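Local structure of cobalamin biosynthesis protein CobN (Mycobacterium tuberculosis, 7C6O) at residues S880-T888 with D1073-M1081; T1002-L1010 with L1022-G1030. The protein forms the large, catalytic subunit of cobaltochelatase, the enzyme that inserts cobalt into the corrin ring during cobalamin biosynthesis. One frame throughout, in Å; residues are numbered along the deposited sequence. Where two conformers were deposited one is given.

How the interactions relate
Interactions 1 and 2 lie about 12 Å apart, centre to centre, and meet along helix 1072-1089. In interaction 1 this helix covers strand 880-885; other residues of the same helix lie against the chain of interaction 2. Gln1076 OE1 is 2.9 Å from Leu1008 N, a probable hydrogen bond at the start of helix 1007-1013, and Gly1080 CA packs 3.5 Å from Leu1007 CD1. Arg939 of strand 935-940 is a second link, touching Ser884 and Tyr1077 of interaction 1 and making a cation-pi contact with Tyr1026 of interaction 2. The sodium site of Asp125 and Ser127 belongs to neither contact.

Interaction 1: S880-T888 with D1073-M1081; sequences SVGLSVWGT and DYFQYHGGM
Trp886, just past strand 880-885 at the N-cap of helix 887-893, meets Tyr1074 and Tyr1077 in a buried aromatic cluster between helix 1072-1089 and an inner strand of the mixed sheet. Both pairs are edge-to-face, with the indole supplying the edge. NE1 of Trp886 stands over the middle of the Tyr1077 ring, 3.4 Å from Tyr1077 CG, with the planes at 75°; farther round the indole, CZ3 of Trp886 comes 3.7 Å from Tyr1074 CZ, the planes at 62°. Between them, Trp886 CZ2 lies 3.4 Å from Asp1073 O. Lys1059 adds a cation-pi contact to the indole, and Tyr1074 OH is hydrogen-bonded to His1066.

The strand and helix run nearly antiparallel, as in an alpha/beta layer: helix 1072-1089 is the crossover of a beta-alpha-beta unit between the parallel neighbours 1056-1061 and 1094-1099, while Leu883 and Val885 face helix 896-905. Toward the start of the strand, Met1081 SD rests 3.6 Å from Gly882 C, where glycine leaves room for the sulfur, and a bend at chi3 (-74°) brings Met1081 CE 4.0 Å from Leu883 N. One water, 2.7 Å from Ser884 OG, donates to Tyr1077 O at 2.7 Å and bridges strand to helix.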
loop_
_atom_site.group_PDB
_atom_site.type_symbol
_atom_site.label_atom_id
_atom_site.label_comp_id
_atom_site.label_asym_id
_atom_site.label_seq_id
_atom_site.Cartn_x
_atom_site.Cartn_y
_atom_site.Cartn_z
ATOM N N SER A 880 -4.558 28.739 -5.239
ATOM C CA SER A 880 -4.366 27.524 -4.465
ATOM C C SER A 880 -4.770 26.320 -5.300
ATOM O O SER A 880 -5.744 26.373 -6.057
ATOM C CB SER A 880 -5.176 27.556 -3.163
ATOM O OG SER A 880 -5.018 26.345 -2.444
ATOM N N VAL A 881 -4.012 25.238 -5.154
ATOM C CA VAL A 881 -4.307 23.959 -5.786
ATOM C C VAL A 881 -4.677 22.969 -4.693
ATOM O O VAL A 881 -3.966 22.853 -3.689
ATOM C CB VAL A 881 -3.109 23.444 -6.604
ATOM C CG1 VAL A 881 -3.375 22.034 -7.111
ATOM C CG2 VAL A 881 -2.800 24.393 -7.758
ATOM N N GLY A 882 -5.794 22.271 -4.878
ATOM C CA GLY A 882 -6.154 21.153 -4.024
ATOM C C GLY A 882 -5.790 19.857 -4.722
ATOM O O GLY A 882 -6.150 19.644 -5.881
ATOM N N LEU A 883 -5.057 19.001 -4.010
ATOM C CA LEU A 883 -4.554 17.761 -4.588
ATOM C C LEU A 883 -4.862 16.593 -3.665
ATOM O O LEU A 883 -4.591 16.657 -2.462
ATOM C CB LEU A 883 -3.046 17.841 -4.841
ATOM C CG LEU A 883 -2.402 16.617 -5.500
ATOM C CD1 LEU A 883 -2.862 16.485 -6.950
ATOM C CD2 LEU A 883 -0.879 16.685 -5.415
ATOM N N SER A 884 -5.422 15.526 -4.232
ATOM C CA SER A 884 -5.643 14.287 -3.500
ATOM C C SER A 884 -4.467 13.350 -3.737
ATOM O O SER A 884 -4.053 13.141 -4.882
ATOM C CB SER A 884 -6.954 13.629 -3.931
ATOM O OG SER A 884 -8.065 14.431 -3.573
ATOM N N VAL A 885 -3.928 12.789 -2.655
ATOM C CA VAL A 885 -2.671 12.049 -2.692
ATOM C C VAL A 885 -2.881 10.697 -2.024
ATOM O O VAL A 885 -3.290 10.638 -0.858
ATOM C CB VAL A 885 -1.536 12.824 -2.002
ATOM C CG1 VAL A 885 -0.284 11.976 -1.921
ATOM C CG2 VAL A 885 -1.257 14.128 -2.743
ATOM N N TRP A 886 -2.575 9.620 -2.747
ATOM C CA TRP A 886 -2.784 8.260 -2.272
ATOM C C TRP A 886 -1.456 7.542 -2.066
ATOM O O TRP A 886 -0.473 7.797 -2.768
ATOM C CB TRP A 886 -3.631 7.452 -3.259
ATOM C CG TRP A 886 -5.028 7.950 -3.435
ATOM C CD1 TRP A 886 -5.745 8.717 -2.564
ATOM C CD2 TRP A 886 -5.880 7.715 -4.562
ATOM N NE1 TRP A 886 -6.995 8.972 -3.079
ATOM C CE2 TRP A 886 -7.102 8.367 -4.305
ATOM C CE3 TRP A 886 -5.727 7.019 -5.765
ATOM C CZ2 TRP A 886 -8.166 8.342 -5.206
ATOM C CZ3 TRP A 886 -6.784 6.994 -6.658
ATOM C CH2 TRP A 886 -7.988 7.650 -6.373
ATOM N N GLY A 887 -1.449 6.611 -1.111
ATOM C CA GLY A 887 -0.247 5.833 -0.865
ATOM C C GLY A 887 0.100 4.910 -2.017
ATOM O O GLY A 887 1.275 4.748 -2.363
ATOM N N THR A 888 -0.915 4.294 -2.631
ATOM C CA THR A 888 -0.653 3.400 -3.753
ATOM C C THR A 888 -0.017 4.150 -4.917
ATOM O O THR A 888 0.821 3.590 -5.632
ATOM C CB THR A 888 -1.948 2.691 -4.178
ATOM O OG1 THR A 888 -1.635 1.586 -5.033
ATOM C CG2 THR A 888 -2.898 3.639 -4.907
ATOM N N ASP A 1073 -12.694 5.386 -6.130
ATOM C CA ASP A 1073 -11.858 6.294 -5.350
ATOM C C ASP A 1073 -11.679 7.643 -6.034
ATOM O O ASP A 1073 -11.515 8.661 -5.352
ATOM C CB ASP A 1073 -10.505 5.643 -5.075
ATOM C CG ASP A 1073 -10.604 4.511 -4.074
ATOM O OD1 ASP A 1073 -11.263 4.699 -3.028
ATOM O OD2 ASP A 1073 -10.036 3.433 -4.339
ATOM N N TYR A 1074 -11.719 7.682 -7.368
ATOM C CA TYR A 1074 -11.506 8.951 -8.054
ATOM C C TYR A 1074 -12.653 9.918 -7.786
ATOM O O TYR A 1074 -12.424 11.059 -7.369
ATOM C CB TYR A 1074 -11.301 8.719 -9.554
ATOM C CG TYR A 1074 -9.982 8.040 -9.841
ATOM C CD1 TYR A 1074 -8.803 8.773 -9.918
ATOM C CD2 TYR A 1074 -9.908 6.663 -10.000
ATOM C CE1 TYR A 1074 -7.591 8.153 -10.159
ATOM C CE2 TYR A 1074 -8.700 6.035 -10.245
ATOM C CZ TYR A 1074 -7.546 6.784 -10.321
ATOM O OH TYR A 1074 -6.344 6.161 -10.564
ATOM N N PHE A 1075 -13.901 9.484 -7.987
ATOM C CA PHE A 1075 -14.997 10.416 -7.741
ATOM C C PHE A 1075 -15.121 10.743 -6.257
ATOM O O PHE A 1075 -15.525 11.855 -5.906
ATOM C CB PHE A 1075 -16.316 9.884 -8.331
ATOM C CG PHE A 1075 -17.122 8.996 -7.406
ATOM C CD1 PHE A 1075 -17.961 9.540 -6.438
ATOM C CD2 PHE A 1075 -17.087 7.618 -7.550
ATOM C CE1 PHE A 1075 -18.712 8.723 -5.602
ATOM C CE2 PHE A 1075 -17.840 6.794 -6.723
ATOM C CZ PHE A 1075 -18.652 7.349 -5.745
ATOM N N GLN A 1076 -14.751 9.811 -5.376
ATOM C CA GLN A 1076 -14.829 10.083 -3.942
ATOM C C GLN A 1076 -13.882 11.207 -3.540
ATOM O O GLN A 1076 -14.285 12.165 -2.870
ATOM C CB GLN A 1076 -14.507 8.822 -3.145
ATOM C CG GLN A 1076 -15.606 7.789 -3.118
ATOM C CD GLN A 1076 -15.442 6.836 -1.954
ATOM O OE1 GLN A 1076 -15.808 7.155 -0.824
ATOM N NE2 GLN A 1076 -14.879 5.663 -2.223
ATOM N N TYR A 1077 -12.614 11.100 -3.936
ATOM C CA TYR A 1077 -11.612 12.086 -3.538
ATOM C C TYR A 1077 -11.650 13.315 -4.438
ATOM O O TYR A 1077 -11.783 14.448 -3.959
ATOM C CB TYR A 1077 -10.219 11.451 -3.558
ATOM C CG TYR A 1077 -9.944 10.560 -2.373
ATOM C CD1 TYR A 1077 -10.367 9.236 -2.362
ATOM C CD2 TYR A 1077 -9.264 11.042 -1.261
ATOM C CE1 TYR A 1077 -10.119 8.416 -1.277
ATOM C CE2 TYR A 1077 -9.012 10.230 -0.174
ATOM C CZ TYR A 1077 -9.441 8.920 -0.188
ATOM O OH TYR A 1077 -9.189 8.109 0.890
ATOM N N HIS A 1078 -11.521 13.107 -5.748
ATOM C CA HIS A 1078 -11.474 14.226 -6.685
ATOM C C HIS A 1078 -12.829 14.914 -6.777
ATOM O O HIS A 1078 -12.942 16.127 -6.566
ATOM C CB HIS A 1078 -11.023 13.725 -8.058
ATOM C CG HIS A 1078 -10.644 14.811 -9.012
ATOM N ND1 HIS A 1078 -10.757 14.669 -10.379
ATOM C CD2 HIS A 1078 -10.125 16.045 -8.804
ATOM C CE1 HIS A 1078 -10.335 15.771 -10.970
ATOM N NE2 HIS A 1078 -9.945 16.622 -10.037
ATOM N N GLY A 1079 -13.875 14.150 -7.092
ATOM C CA GLY A 1079 -15.206 14.729 -7.139
ATOM C C GLY A 1079 -15.659 15.251 -5.788
ATOM O O GLY A 1079 -16.334 16.278 -5.705
ATOM N N GLY A 1080 -15.286 14.553 -4.714
ATOM C CA GLY A 1080 -15.632 15.026 -3.383
ATOM C C GLY A 1080 -15.022 16.377 -3.063
ATOM O O GLY A 1080 -15.674 17.236 -2.461
ATOM N N MET A 1081 -13.766 16.587 -3.463
ATOM C CA MET A 1081 -13.153 17.897 -3.272
ATOM C C MET A 1081 -13.887 18.966 -4.073
ATOM O O MET A 1081 -14.167 20.053 -3.556
ATOM C CB MET A 1081 -11.675 17.852 -3.657
ATOM C CG MET A 1081 -10.974 19.199 -3.552
ATOM S SD MET A 1081 -9.197 19.102 -3.845
ATOM C CE MET A 1081 -8.633 18.350 -2.318
HETATM O O HOH W 1 -10.112 14.734 -1.882
#

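Interaction 2: T1002-L1010 with L1022-G1030; sequences TYGAGLLQL and LAQVYTAWG
Gly1006 sets its CA over one face of the Trp1029 indole, 3.5 Å from the centroid of the six-membered ring and 18° off its normal, a CH-pi contact. With no side chain, Gly1006 can come this close, and its positive phi is one that glycine adopts readily. Tyr1003 O reaches the rim of the same ring, 3.3 Å from Trp1029 CZ3. Gln1009 brings its amide across the far end, CD 4.1 Å from Trp1029 CH2, the two planes 26° apart.

Next to the indole the contact turns aliphatic: Leu1007 CD2 is 3.9 Å from Val1025 CG1. Leu1010 turns its CG opposite the backbone N (chi1 -174°), which sends CD2 to Leu1022 CD2 (3.8 Å) and Val1025 CG2 (3.7 Å). These residues bring together two successive helices, 1007-1013 and 1019-1030, joined by a short loop within the helical connection between the antiparallel neighbouring strands 995-997 and 1032-1034. Gly1006 is the N-cap residue of the first helix.

No direct hydrogen bond joins the segments; waters do so instead. One donates to Ala1005 O at 2.9 Å and to Tyr1026 O at 2.7 Å, sitting over the rim of one face of the Tyr1026 ring. Another is shared among Thr1002 OG1, Gly1004 O and Trp1029 O. Farther out, Trp1029 NE1 is hydrogen-bonded to Ile520 O, a bond that would limit rotation of the indole, while Tyr1026 OH pairs with Tyr1051 OH and Tyr1003 OH with Asp946.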
loop_
_atom_site.group_PDB
_atom_site.type_symbol
_atom_site.label_atom_id
_atom_site.label_comp_id
_atom_site.label_asym_id
_atom_site.label_seq_id
_atom_site.Cartn_x
_atom_site.Cartn_y
_atom_site.Cartn_z
ATOM N N THR A 1002 -9.161 5.391 11.203
ATOM C CA THR A 1002 -10.185 5.068 10.215
ATOM C C THR A 1002 -9.641 5.324 8.815
ATOM O O THR A 1002 -8.548 5.871 8.635
ATOM C CB THR A 1002 -11.466 5.891 10.418
ATOM O OG1 THR A 1002 -11.288 7.198 9.855
ATOM C CG2 THR A 1002 -11.791 6.037 11.884
ATOM N N TYR A 1003 -10.463 4.978 7.819
ATOM C CA TYR A 1003 -10.104 5.061 6.412
ATOM C C TYR A 1003 -11.311 5.500 5.596
ATOM O O TYR A 1003 -12.450 5.474 6.064
ATOM C CB TYR A 1003 -9.578 3.708 5.909
ATOM C CG TYR A 1003 -8.414 3.239 6.734
ATOM C CD1 TYR A 1003 -7.128 3.652 6.431
ATOM C CD2 TYR A 1003 -8.604 2.434 7.854
ATOM C CE1 TYR A 1003 -6.061 3.262 7.195
ATOM C CE2 TYR A 1003 -7.533 2.037 8.633
ATOM C CZ TYR A 1003 -6.263 2.456 8.294
ATOM O OH TYR A 1003 -5.183 2.075 9.050
ATOM N N GLY A 1004 -11.044 5.911 4.360
ATOM C CA GLY A 1004 -12.085 6.198 3.395
ATOM C C GLY A 1004 -12.470 7.668 3.342
ATOM O O GLY A 1004 -12.064 8.492 4.165
ATOM N N ALA A 1005 -13.285 7.989 2.331
ATOM C CA ALA A 1005 -13.791 9.338 2.124
ATOM C C ALA A 1005 -15.300 9.448 2.291
ATOM O O ALA A 1005 -15.824 10.567 2.302
ATOM C CB ALA A 1005 -13.393 9.850 0.732
ATOM N N GLY A 1006 -16.008 8.323 2.406
ATOM C CA GLY A 1006 -17.401 8.310 2.794
ATOM C C GLY A 1006 -18.403 8.459 1.668
ATOM O O GLY A 1006 -19.569 8.089 1.847
ATOM N N LEU A 1007 -17.991 8.978 0.511
ATOM C CA LEU A 1007 -18.966 9.315 -0.522
ATOM C C LEU A 1007 -19.449 8.097 -1.300
ATOM O O LEU A 1007 -20.563 8.120 -1.837
ATOM C CB LEU A 1007 -18.384 10.364 -1.468
ATOM C CG LEU A 1007 -18.281 11.750 -0.827
ATOM C CD1 LEU A 1007 -17.728 12.756 -1.809
ATOM C CD2 LEU A 1007 -19.636 12.206 -0.308
ATOM N N LEU A 1008 -18.646 7.033 -1.386
ATOM C CA LEU A 1008 -19.161 5.796 -1.965
ATOM C C LEU A 1008 -20.310 5.249 -1.130
ATOM O O LEU A 1008 -21.346 4.843 -1.672
ATOM C CB LEU A 1008 -18.050 4.754 -2.090
ATOM C CG LEU A 1008 -18.478 3.388 -2.634
ATOM C CD1 LEU A 1008 -19.083 3.525 -4.023
ATOM C CD2 LEU A 1008 -17.303 2.422 -2.654
ATOM N N GLN A 1009 -20.147 5.243 0.197
ATOM C CA GLN A 1009 -21.232 4.815 1.073
ATOM C C GLN A 1009 -22.459 5.700 0.899
ATOM O O GLN A 1009 -23.593 5.206 0.874
ATOM C CB GLN A 1009 -20.769 4.826 2.533
ATOM C CG GLN A 1009 -19.804 3.705 2.902
ATOM C CD GLN A 1009 -18.374 3.970 2.456
ATOM O OE1 GLN A 1009 -18.059 5.037 1.928
ATOM N NE2 GLN A 1009 -17.499 2.993 2.672
ATOM N N LEU A 1010 -22.252 7.012 0.768
ATOM C CA LEU A 1010 -23.378 7.928 0.616
ATOM C C LEU A 1010 -24.129 7.669 -0.686
ATOM O O LEU A 1010 -25.361 7.557 -0.695
ATOM C CB LEU A 1010 -22.887 9.376 0.674
ATOM C CG LEU A 1010 -23.986 10.440 0.661
ATOM C CD1 LEU A 1010 -24.845 10.339 1.921
ATOM C CD2 LEU A 1010 -23.391 11.832 0.517
ATOM N N LEU A 1022 -23.346 16.276 0.399
ATOM C CA LEU A 1022 -22.067 15.773 -0.094
ATOM C C LEU A 1022 -20.913 16.318 0.736
ATOM O O LEU A 1022 -20.028 15.567 1.165
ATOM C CB LEU A 1022 -21.890 16.141 -1.570
ATOM C CG LEU A 1022 -22.929 15.599 -2.554
ATOM C CD1 LEU A 1022 -22.658 16.115 -3.968
ATOM C CD2 LEU A 1022 -22.959 14.077 -2.531
ATOM N N ALA A 1023 -20.914 17.630 0.983
ATOM C CA ALA A 1023 -19.828 18.244 1.741
ATOM C C ALA A 1023 -19.817 17.767 3.188
ATOM O O ALA A 1023 -18.744 17.581 3.774
ATOM C CB ALA A 1023 -19.945 19.767 1.684
ATOM N N GLN A 1024 -20.998 17.568 3.783
ATOM C CA GLN A 1024 -21.052 17.132 5.176
ATOM C C GLN A 1024 -20.434 15.750 5.347
ATOM O O GLN A 1024 -19.689 15.509 6.304
ATOM C CB GLN A 1024 -22.495 17.138 5.684
ATOM C CG GLN A 1024 -22.623 16.677 7.130
ATOM C CD GLN A 1024 -24.043 16.742 7.662
ATOM O OE1 GLN A 1024 -24.970 17.144 6.956
ATOM N NE2 GLN A 1024 -24.221 16.342 8.918
ATOM N N VAL A 1025 -20.730 14.827 4.433
ATOM C CA VAL A 1025 -20.133 13.496 4.517
ATOM C C VAL A 1025 -18.634 13.572 4.257
ATOM O O VAL A 1025 -17.828 13.016 5.012
ATOM C CB VAL A 1025 -20.834 12.528 3.548
ATOM C CG1 VAL A 1025 -20.054 11.221 3.444
ATOM C CG2 VAL A 1025 -22.262 12.260 4.013
ATOM N N TYR A 1026 -18.237 14.266 3.184
ATOM C CA TYR A 1026 -16.816 14.436 2.888
ATOM C C TYR A 1026 -16.069 15.021 4.080
ATOM O O TYR A 1026 -14.978 14.558 4.430
ATOM C CB TYR A 1026 -16.650 15.325 1.655
ATOM C CG TYR A 1026 -15.218 15.571 1.230
ATOM C CD1 TYR A 1026 -14.477 16.617 1.776
ATOM C CD2 TYR A 1026 -14.614 14.775 0.266
ATOM C CE1 TYR A 1026 -13.171 16.851 1.384
ATOM C CE2 TYR A 1026 -13.309 15.003 -0.136
ATOM C CZ TYR A 1026 -12.593 16.042 0.428
ATOM O OH TYR A 1026 -11.296 16.272 0.034
ATOM N N THR A 1027 -16.657 16.027 4.731
ATOM C CA THR A 1027 -16.002 16.674 5.862
ATOM C C THR A 1027 -16.021 15.792 7.106
ATOM O O THR A 1027 -15.089 15.845 7.915
ATOM C CB THR A 1027 -16.671 18.020 6.142
ATOM O OG1 THR A 1027 -16.693 18.794 4.934
ATOM C CG2 THR A 1027 -15.914 18.793 7.208
ATOM N N ALA A 1028 -17.061 14.972 7.271
ATOM C CA ALA A 1028 -17.112 14.075 8.422
ATOM C C ALA A 1028 -16.043 12.994 8.340
ATOM O O ALA A 1028 -15.583 12.500 9.376
ATOM C CB ALA A 1028 -18.495 13.436 8.533
ATOM N N TRP A 1029 -15.640 12.613 7.130
ATOM C CA TRP A 1029 -14.644 11.568 6.945
ATOM C C TRP A 1029 -13.236 12.103 6.731
ATOM O O TRP A 1029 -12.275 11.360 6.951
ATOM C CB TRP A 1029 -15.023 10.678 5.752
ATOM C CG TRP A 1029 -16.207 9.784 6.001
ATOM C CD1 TRP A 1029 -17.472 10.170 6.342
ATOM C CD2 TRP A 1029 -16.237 8.354 5.909
ATOM N NE1 TRP A 1029 -18.283 9.071 6.474
ATOM C CE2 TRP A 1029 -17.552 7.944 6.211
ATOM C CE3 TRP A 1029 -15.281 7.382 5.597
ATOM C CZ2 TRP A 1029 -17.933 6.602 6.218
ATOM C CZ3 TRP A 1029 -15.663 6.050 5.599
ATOM C CH2 TRP A 1029 -16.978 5.673 5.909
ATOM N N GLY A 1030 -13.085 13.363 6.324
ATOM C CA GLY A 1030 -11.772 13.881 5.987
ATOM C C GLY A 1030 -11.420 15.230 6.583
ATOM O O GLY A 1030 -10.408 15.830 6.204
HETATM O O HOH W 2 -12.193 8.498 7.438
HETATM O O HOH W 3 -13.813 12.613 2.910
#